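Local coordinates for protein Thf1 (Thermosynechococcus elongatus, PDB 5MJR) that may take part in photosynthetic membrane biogenesis and associates with the FtsH protease complex involved in photosystem II repair, at residues Gln125-Leu130 and Asp176-Val181; Arg121-Ile126 and Gln161-Glu166; Trp115-Gly120 and Gln134-Leu139. All coordinates share one frame; numbering follows the deposited sequence.

Overall arrangement
All three contacts gather round helix 123-131 in this all-helical protein, on the same side of the chain's centre. Contacts 1 and 2 share Q125 and I126 and have centres about 11 Å apart: contact 2 holds the start of the helix against the end of helix 150-162, and contact 1 sets the next turn against helix 171-178 and the residues after it. Contact 3 ties together the loops leading into and out of helix 123-131, its centre about 13 Å from that of contact 1 and about 11 Å from that of contact 2. E129 reaches from contact 1 to S136 of contact 3, while G120 N lies 2.8 Å from E162 O, joining contacts 2 and 3.

Contact 1. Residues Gln125-Leu130 and Asp176-Val181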
loop_
_atom_site.group_PDB
_atom_site.type_symbol
_atom_site.label_atom_id
_atom_site.label_comp_id
_atom_site.label_asym_id
_atom_site.label_seq_id
_atom_site.Cartn_x
_atom_site.Cartn_y
_atom_site.Cartn_z
ATOM N N GLN A 125 -3.293 -22.236 5.383
ATOM C CA GLN A 125 -4.237 -21.765 6.399
ATOM C C GLN A 125 -4.980 -20.486 5.962
ATOM O O GLN A 125 -6.176 -20.351 6.272
ATOM C CB GLN A 125 -3.507 -21.485 7.754
ATOM C CG GLN A 125 -3.140 -22.713 8.487
ATOM C CD GLN A 125 -2.288 -22.453 9.725
ATOM O OE1 GLN A 125 -1.643 -21.346 9.895
ATOM N NE2 GLN A 125 -2.260 -23.470 10.600
ATOM N N ILE A 126 -4.297 -19.620 5.238
ATOM C CA ILE A 126 -4.913 -18.430 4.639
ATOM C C ILE A 126 -5.975 -18.859 3.616
ATOM O O ILE A 126 -7.105 -18.293 3.562
ATOM C CB ILE A 126 -3.813 -17.570 4.011
ATOM C CG1 ILE A 126 -2.815 -17.058 5.087
ATOM C CG2 ILE A 126 -4.420 -16.390 3.277
ATOM C CD1 ILE A 126 -3.408 -16.341 6.246
ATOM N N LEU A 127 -5.642 -19.806 2.750
ATOM C CA LEU A 127 -6.572 -20.285 1.728
ATOM C C LEU A 127 -7.814 -20.914 2.437
ATOM O O LEU A 127 -8.911 -20.680 2.004
ATOM C CB LEU A 127 -5.889 -21.270 0.826
ATOM C CG LEU A 127 -4.715 -20.780 -0.017
ATOM C CD1 LEU A 127 -3.943 -21.862 -0.778
ATOM C CD2 LEU A 127 -5.162 -19.746 -1.042
ATOM N N ASP A 128 -7.598 -21.682 3.496
ATOM C CA ASP A 128 -8.702 -22.298 4.189
ATOM C C ASP A 128 -9.671 -21.213 4.766
ATOM O O ASP A 128 -10.887 -21.311 4.679
ATOM C CB ASP A 128 -8.219 -23.158 5.328
ATOM C CG ASP A 128 -7.631 -24.484 4.875
ATOM O OD1 ASP A 128 -7.871 -24.844 3.674
ATOM O OD2 ASP A 128 -6.986 -25.167 5.731
ATOM N N GLU A 129 -9.090 -20.118 5.311
ATOM C CA GLU A 129 -9.902 -19.038 5.859
ATOM C C GLU A 129 -10.667 -18.308 4.754
ATOM O O GLU A 129 -11.875 -18.039 4.871
ATOM C CB GLU A 129 -9.018 -18.124 6.662
ATOM C CG GLU A 129 -9.825 -17.210 7.466
ATOM C CD GLU A 129 -9.068 -16.333 8.516
ATOM O OE1 GLU A 129 -7.901 -16.625 8.932
ATOM O OE2 GLU A 129 -9.729 -15.406 8.998
ATOM N N LEU A 130 -10.017 -18.044 3.628
ATOM C CA LEU A 130 -10.720 -17.455 2.474
ATOM C C LEU A 130 -11.865 -18.389 1.998
ATOM O O LEU A 130 -12.991 -17.939 1.737
ATOM C CB LEU A 130 -9.792 -17.108 1.381
ATOM C CG LEU A 130 -8.798 -15.961 1.675
ATOM C CD1 LEU A 130 -7.657 -15.946 0.671
ATOM C CD2 LEU A 130 -9.494 -14.632 1.685
ATOM N N ASP A 176 -0.300 -17.618 -8.190
ATOM C CA ASP A 176 -1.109 -18.591 -8.919
ATOM C C ASP A 176 -2.109 -19.356 -8.048
ATOM O O ASP A 176 -3.200 -19.640 -8.528
ATOM C CB ASP A 176 -0.238 -19.537 -9.665
ATOM C CG ASP A 176 0.410 -18.930 -10.911
ATOM O OD1 ASP A 176 -0.080 -17.832 -11.394
ATOM O OD2 ASP A 176 1.370 -19.563 -11.397
ATOM N N GLN A 177 -1.754 -19.660 -6.824
ATOM C CA GLN A 177 -2.674 -20.330 -5.905
ATOM C C GLN A 177 -3.855 -19.388 -5.536
ATOM O O GLN A 177 -4.955 -19.786 -5.271
ATOM C CB GLN A 177 -1.953 -20.727 -4.626
ATOM C CG GLN A 177 -0.963 -21.866 -4.744
ATOM C CD GLN A 177 -0.420 -22.389 -3.446
ATOM O OE1 GLN A 177 0.807 -22.348 -3.167
ATOM N NE2 GLN A 177 -1.329 -22.950 -2.651
ATOM N N LEU A 178 -3.559 -18.089 -5.375
ATOM C CA LEU A 178 -4.577 -17.118 -4.995
ATOM C C LEU A 178 -5.544 -16.826 -6.159
ATOM O O LEU A 178 -6.691 -16.459 -5.873
ATOM C CB LEU A 178 -3.918 -15.816 -4.528
ATOM C CG LEU A 178 -3.265 -15.873 -3.198
ATOM C CD1 LEU A 178 -2.417 -14.607 -2.900
ATOM C CD2 LEU A 178 -4.315 -16.065 -2.087
ATOM N N ALA A 179 -5.107 -16.948 -7.382
ATOM C CA ALA A 179 -5.872 -16.440 -8.534
ATOM C C ALA A 179 -7.299 -17.066 -8.587
ATOM O O ALA A 179 -8.246 -16.294 -8.804
ATOM C CB ALA A 179 -5.102 -16.659 -9.841
ATOM N N PRO A 180 -7.489 -18.391 -8.353
ATOM C CA PRO A 180 -8.873 -18.904 -8.372
ATOM C C PRO A 180 -9.686 -18.629 -7.128
ATOM O O PRO A 180 -10.881 -18.959 -7.096
ATOM C CB PRO A 180 -8.644 -20.388 -8.631
ATOM C CG PRO A 180 -7.279 -20.670 -8.171
ATOM C CD PRO A 180 -6.501 -19.470 -8.237
ATOM N N VAL A 181 -9.048 -18.095 -6.082
ATOM C CA VAL A 181 -9.656 -17.941 -4.773
ATOM C C VAL A 181 -10.131 -16.524 -4.497
ATOM O O VAL A 181 -11.174 -16.410 -3.826
ATOM C CB VAL A 181 -8.619 -18.409 -3.661
ATOM C CG1 VAL A 181 -9.061 -18.128 -2.244
ATOM C CG2 VAL A 181 -8.284 -19.873 -3.851
#
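L127 turns its forked end to Q177, L178 and V181, and L130, about one turn further along helix 123-131, meets V181 with CB and CD1 beside that fork. The two branches of L127 have different work. With chi1 at -63° its CG is anti to the carbonyl carbon, and from there CD1 reaches the amide of Q177, 3.4 Å from NE2, the two side chains lying about at a right angle. CD2 meets L178 instead, 3.9 Å from that residue's CD2, with the side chains set at a slant to each other, and it also lies 4.2 Å from V181 CG2. The CD2 methyl of L178 is shared, since it approaches L130 CD1 as well, at 4.3 Å.

V181 splits its methyls between the two leucines. CG1, anti to the backbone N with chi1 at 172°, touches L130 CB at 3.8 Å and L130 CD1 at 3.9 Å, and the two side chains again cross at about a right angle; CG2 is the branch turned to L127. V181 N is bonded to L178 O at 2.9 Å, which holds V181 close to L178, with its side chain directed at the partner helix. Nearby, V181 also touches N131, L130 touches I182, and D176 makes a salt bridge with K190 of helix 186-198.

In this all-helical fold, helix 123-131 packs on helix 171-178 and the residues that follow it, with leucines three residues apart facing the partner. No hydrogen bond spans the two segments, so their spacing rests on the fit of branched aliphatic groups; the one polar group in the contact, the Q177 amide, covers L127 from the exposed margin, where its polar atoms probably keep access to water.

Contact 2. Residues Arg121-Ile126 and Gln161-Glu166; sequences RPLSQI and QELAGE
L163 and R121 meet chiefly through backbone and CB atoms, not through the arginine's charged end. R121 O accepts a bond from A164 N at 2.7 Å, nearly straight at the hydrogen (164°), although the donor stands 46° out of the carbonyl plane. The same oxygen presses on L163 CB at 3.1 Å, a tight approach, and A164 CB comes to 3.4 Å from it; this one carbonyl oxygen thus touches both L163 and A164.

L163 has the largest buried surface here. Its CG is anti to the carbonyl carbon (chi1 -57°), and the branches beyond it enter the apolar side of the helix start: CD2 lies 3.7 Å from I126 CG1, and CD1 is 4.2 Å from L123 CD1. CD2 also approaches R121 CB. The rest of the R121 side chain runs extended away from the contact; its NH2 is hydrogen-bonded to Q117 O, and NH1 makes a long, weak ion pair with E129. A164, the third residue, turns its methyl to P122 CA at 4.1 Å.

A second backbone bond, between G120 and E162, lies next to the first in the chain. P122 holds the N-cap position of helix 123-131, its O accepting from Q125 N. The contact joins two helix boundaries of an all-helical fold: the chain leaving helix 150-162 is strapped by its backbone to the residues that open helix 123-131.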
loop_
_atom_site.group_PDB
_atom_site.type_symbol
_atom_site.label_atom_id
_atom_site.label_comp_id
_atom_site.label_asym_id
_atom_site.label_seq_id
_atom_site.Cartn_x
_atom_site.Cartn_y
_atom_site.Cartn_z
ATOM N N ARG A 121 2.109 -17.905 9.310
ATOM C CA ARG A 121 1.180 -18.888 8.748
ATOM C C ARG A 121 1.549 -19.324 7.402
ATOM O O ARG A 121 2.091 -18.530 6.566
ATOM C CB ARG A 121 -0.256 -18.379 8.760
ATOM C CG ARG A 121 -0.778 -18.010 10.108
ATOM C CD ARG A 121 -2.244 -17.580 10.023
ATOM N NE ARG A 121 -2.563 -16.765 11.196
ATOM C CZ ARG A 121 -3.754 -16.323 11.541
ATOM N NH1 ARG A 121 -4.875 -16.665 10.923
ATOM N NH2 ARG A 121 -3.798 -15.432 12.553
ATOM N N PRO A 122 1.294 -20.668 7.155
ATOM C CA PRO A 122 1.496 -21.116 5.835
ATOM C C PRO A 122 0.359 -20.657 4.980
ATOM O O PRO A 122 -0.712 -20.401 5.474
ATOM C CB PRO A 122 1.530 -22.689 6.000
ATOM C CG PRO A 122 0.497 -22.869 7.106
ATOM C CD PRO A 122 0.916 -21.762 8.044
ATOM N N LEU A 123 0.673 -20.528 3.667
ATOM C CA LEU A 123 -0.358 -20.115 2.782
ATOM C C LEU A 123 -1.693 -21.042 2.880
ATOM O O LEU A 123 -2.824 -20.510 2.745
ATOM C CB LEU A 123 0.106 -20.169 1.329
ATOM C CG LEU A 123 -0.699 -19.537 0.276
ATOM C CD1 LEU A 123 -0.986 -18.101 0.518
ATOM C CD2 LEU A 123 -0.084 -19.854 -1.070
ATOM N N SER A 124 -1.518 -22.366 3.169
ATOM C CA SER A 124 -2.677 -23.248 3.217
ATOM C C SER A 124 -3.729 -22.769 4.241
ATOM O O SER A 124 -4.947 -22.904 4.004
ATOM C CB SER A 124 -2.223 -24.658 3.613
ATOM O OG SER A 124 -1.545 -24.706 4.816
ATOM N N GLN A 125 -3.293 -22.236 5.383
ATOM C CA GLN A 125 -4.237 -21.765 6.399
ATOM C C GLN A 125 -4.980 -20.486 5.962
ATOM O O GLN A 125 -6.176 -20.351 6.272
ATOM C CB GLN A 125 -3.507 -21.485 7.754
ATOM C CG GLN A 125 -3.140 -22.713 8.487
ATOM C CD GLN A 125 -2.288 -22.453 9.725
ATOM O OE1 GLN A 125 -1.643 -21.346 9.895
ATOM N NE2 GLN A 125 -2.260 -23.470 10.600
ATOM N N ILE A 126 -4.297 -19.620 5.238
ATOM C CA ILE A 126 -4.913 -18.430 4.639
ATOM C C ILE A 126 -5.975 -18.859 3.616
ATOM O O ILE A 126 -7.105 -18.293 3.562
ATOM C CB ILE A 126 -3.813 -17.570 4.011
ATOM C CG1 ILE A 126 -2.815 -17.058 5.087
ATOM C CG2 ILE A 126 -4.420 -16.390 3.277
ATOM C CD1 ILE A 126 -3.408 -16.341 6.246
ATOM N N GLN A 161 4.494 -11.272 2.844
ATOM C CA GLN A 161 5.724 -11.281 3.591
ATOM C C GLN A 161 5.603 -11.661 5.101
ATOM O O GLN A 161 6.607 -12.097 5.641
ATOM C CB GLN A 161 6.417 -9.988 3.463
ATOM C CG GLN A 161 7.028 -9.658 2.123
ATOM C CD GLN A 161 7.799 -8.325 2.122
ATOM O OE1 GLN A 161 7.233 -7.240 2.232
ATOM N NE2 GLN A 161 9.078 -8.407 2.007
ATOM N N GLU A 162 4.403 -11.476 5.691
ATOM C CA GLU A 162 4.175 -11.854 7.069
ATOM C C GLU A 162 4.097 -13.322 7.207
ATOM O O GLU A 162 4.306 -13.806 8.296
ATOM C CB GLU A 162 2.819 -11.349 7.623
ATOM C CG GLU A 162 2.751 -9.870 7.744
ATOM C CD GLU A 162 3.567 -9.248 8.840
ATOM O OE1 GLU A 162 3.928 -9.903 9.854
ATOM O OE2 GLU A 162 3.802 -8.067 8.638
ATOM N N LEU A 163 3.663 -14.008 6.166
ATOM C CA LEU A 163 3.409 -15.441 6.250
ATOM C C LEU A 163 4.748 -16.209 6.327
ATOM O O LEU A 163 5.866 -15.676 6.348
ATOM C CB LEU A 163 2.572 -15.911 5.009
ATOM C CG LEU A 163 1.255 -15.205 4.821
ATOM C CD1 LEU A 163 0.577 -15.736 3.619
ATOM C CD2 LEU A 163 0.358 -15.317 6.022
ATOM N N ALA A 164 4.613 -17.471 6.460
ATOM C CA ALA A 164 5.769 -18.361 6.294
ATOM C C ALA A 164 6.824 -17.745 5.208
ATOM O O ALA A 164 6.399 -17.317 4.055
ATOM C CB ALA A 164 5.245 -19.509 5.774
ATOM N N GLY A 165 8.119 -17.663 5.475
ATOM C CA GLY A 165 9.010 -17.168 4.456
ATOM C C GLY A 165 8.944 -17.813 3.066
ATOM O O GLY A 165 9.234 -17.198 2.071
ATOM N N GLU A 166 8.525 -19.078 3.043
ATOM C CA GLU A 166 8.310 -19.660 1.742
ATOM C C GLU A 166 7.546 -18.897 0.726
ATOM O O GLU A 166 7.658 -19.114 -0.552
ATOM C CB GLU A 166 7.864 -21.145 1.825
#

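Contact 3. Residues Trp115-Gly120 and Gln134-Leu139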
loop_
_atom_site.group_PDB
_atom_site.type_symbol
_atom_site.label_atom_id
_atom_site.label_comp_id
_atom_site.label_asym_id
_atom_site.label_seq_id
_atom_site.Cartn_x
_atom_site.Cartn_y
_atom_site.Cartn_z
ATOM N N TRP A 115 -2.464 -6.487 9.917
ATOM C CA TRP A 115 -2.054 -7.670 9.160
ATOM C C TRP A 115 -1.036 -8.531 9.893
ATOM O O TRP A 115 -0.800 -9.687 9.483
ATOM C CB TRP A 115 -1.572 -7.207 7.793
ATOM C CG TRP A 115 -2.593 -6.611 6.905
ATOM C CD1 TRP A 115 -2.932 -5.281 6.821
ATOM C CD2 TRP A 115 -3.385 -7.253 5.938
ATOM N NE1 TRP A 115 -3.862 -5.078 5.877
ATOM C CE2 TRP A 115 -4.193 -6.274 5.289
ATOM C CE3 TRP A 115 -3.545 -8.571 5.549
ATOM C CZ2 TRP A 115 -5.083 -6.564 4.277
ATOM C CZ3 TRP A 115 -4.417 -8.891 4.567
ATOM C CH2 TRP A 115 -5.216 -7.898 3.956
ATOM N N GLN A 116 -0.390 -7.963 10.911
ATOM C CA GLN A 116 0.634 -8.723 11.634
ATOM C C GLN A 116 0.074 -9.910 12.378
ATOM O O GLN A 116 0.812 -10.830 12.732
ATOM C CB GLN A 116 1.416 -7.825 12.543
ATOM C CG GLN A 116 2.277 -6.812 11.772
ATOM C CD GLN A 116 2.853 -5.742 12.567
ATOM O OE1 GLN A 116 3.046 -5.876 13.742
ATOM N NE2 GLN A 116 3.136 -4.563 11.896
ATOM N N GLN A 117 -1.261 -9.948 12.574
ATOM C CA GLN A 117 -1.841 -11.105 13.239
ATOM C C GLN A 117 -1.679 -12.355 12.400
ATOM O O GLN A 117 -1.791 -13.433 12.965
ATOM C CB GLN A 117 -3.282 -10.906 13.515
ATOM C CG GLN A 117 -4.130 -10.785 12.288
ATOM C CD GLN A 117 -5.543 -10.458 12.542
ATOM O OE1 GLN A 117 -5.987 -9.236 12.427
ATOM N NE2 GLN A 117 -6.235 -11.444 12.957
ATOM N N TYR A 118 -1.349 -12.256 11.133
ATOM C CA TYR A 118 -1.124 -13.422 10.237
ATOM C C TYR A 118 0.286 -13.942 10.240
ATOM O O TYR A 118 0.579 -14.889 9.505
ATOM C CB TYR A 118 -1.687 -13.172 8.836
ATOM C CG TYR A 118 -3.128 -12.726 8.867
ATOM C CD1 TYR A 118 -4.172 -13.563 9.197
ATOM C CD2 TYR A 118 -3.501 -11.406 8.536
ATOM C CE1 TYR A 118 -5.442 -13.163 9.255
ATOM C CE2 TYR A 118 -4.776 -11.011 8.587
ATOM C CZ TYR A 118 -5.793 -11.877 8.958
ATOM O OH TYR A 118 -7.084 -11.396 9.034
ATOM N N GLN A 119 1.154 -13.305 11.050
ATOM C CA GLN A 119 2.543 -13.672 11.039
ATOM C C GLN A 119 2.819 -15.178 11.210
ATOM O O GLN A 119 2.221 -15.797 12.116
ATOM C CB GLN A 119 3.233 -12.912 12.181
ATOM C CG GLN A 119 4.652 -12.467 11.882
ATOM C CD GLN A 119 5.067 -11.285 12.800
ATOM O OE1 GLN A 119 5.255 -11.558 13.970
ATOM N NE2 GLN A 119 5.068 -9.972 12.306
ATOM N N GLY A 120 3.627 -15.735 10.263
ATOM C CA GLY A 120 4.132 -17.146 10.321
ATOM C C GLY A 120 3.357 -18.225 9.600
ATOM O O GLY A 120 3.960 -19.267 9.188
ATOM N N GLN A 134 -16.048 -16.637 5.147
ATOM C CA GLN A 134 -16.186 -15.573 6.208
ATOM C C GLN A 134 -14.841 -15.261 6.841
ATOM O O GLN A 134 -14.648 -15.424 8.035
ATOM C CB GLN A 134 -17.219 -15.995 7.277
ATOM C CG GLN A 134 -18.662 -16.064 6.707
ATOM C CD GLN A 134 -19.610 -16.627 7.723
ATOM O OE1 GLN A 134 -19.798 -16.031 8.785
ATOM N NE2 GLN A 134 -20.140 -17.754 7.494
ATOM N N PRO A 135 -13.891 -14.801 6.011
ATOM C CA PRO A 135 -12.560 -14.536 6.559
ATOM C C PRO A 135 -12.619 -13.401 7.555
ATOM O O PRO A 135 -13.421 -12.444 7.349
ATOM C CB PRO A 135 -11.735 -14.139 5.353
ATOM C CG PRO A 135 -12.769 -13.718 4.317
ATOM C CD PRO A 135 -13.982 -14.537 4.599
ATOM N N SER A 136 -11.694 -13.498 8.515
ATOM C CA SER A 136 -11.461 -12.415 9.435
ATOM C C SER A 136 -10.957 -11.113 8.771
ATOM O O SER A 136 -10.449 -11.195 7.675
ATOM C CB SER A 136 -10.369 -12.942 10.491
ATOM O OG SER A 136 -8.997 -13.141 9.891
ATOM N N ALA A 137 -11.115 -9.995 9.468
ATOM C CA ALA A 137 -10.501 -8.720 9.032
ATOM C C ALA A 137 -9.087 -8.664 9.629
ATOM O O ALA A 137 -8.875 -8.994 10.783
ATOM C CB ALA A 137 -11.316 -7.527 9.497
ATOM N N PRO A 138 -8.118 -8.197 8.816
ATOM C CA PRO A 138 -8.254 -7.581 7.485
ATOM C C PRO A 138 -8.130 -8.527 6.283
ATOM O O PRO A 138 -8.227 -8.066 5.151
ATOM C CB PRO A 138 -7.111 -6.580 7.468
ATOM C CG PRO A 138 -6.032 -7.304 8.252
ATOM C CD PRO A 138 -6.829 -7.896 9.421
ATOM N N LEU A 139 -7.973 -9.845 6.545
ATOM C CA LEU A 139 -7.832 -10.756 5.405
ATOM C C LEU A 139 -8.982 -10.641 4.400
ATOM O O LEU A 139 -8.842 -10.841 3.208
ATOM C CB LEU A 139 -7.711 -12.199 5.965
ATOM C CG LEU A 139 -7.567 -13.289 4.921
ATOM C CD1 LEU A 139 -6.384 -13.159 3.985
ATOM C CD2 LEU A 139 -7.581 -14.619 5.604
#
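W115 and P138 bring the backbones to 6.4 Å between CA atoms, where a 3-10 turn at 116-118 faces an irregular loop with a cis peptide bond between A137 and P138. P138 CG points over the indole face: it stands 3.6 Å from the centroid of the W115 five-membered ring and only 13° off its normal, a CH-pi contact. The two side chains slide past each other in opposite directions, and at the far end of the indole CH2 comes within 3.2 Å of P138 O. W115 NE1 is turned to another partner, P67 O, at the start of helix 67-80.

This CH-pi contact joins the turn before helix 123-131 to the loop after it in a loop-helix-loop segment.

Y118 fixes the returning loop by its hydroxyl. OH donates to S136 OG at 2.7 Å, an oxygen lying in the plane of the tyrosine ring at its edge, and accepts from L139 N at 3.1 Å (151° at the hydrogen). S136 OG, with chi1 at 69°, sits between its own backbone N and carbonyl carbon, and is also bonded to E129 OE2; that carboxylate probably polarises the two hydroxyls. P138 meets Y118 tip to tip, P138 CD 3.5 Å from Y118 OH, while L139 CB packs 3.6 Å from Y118 CZ. One face of the tyrosine ring is covered by CG of its neighbour Q117.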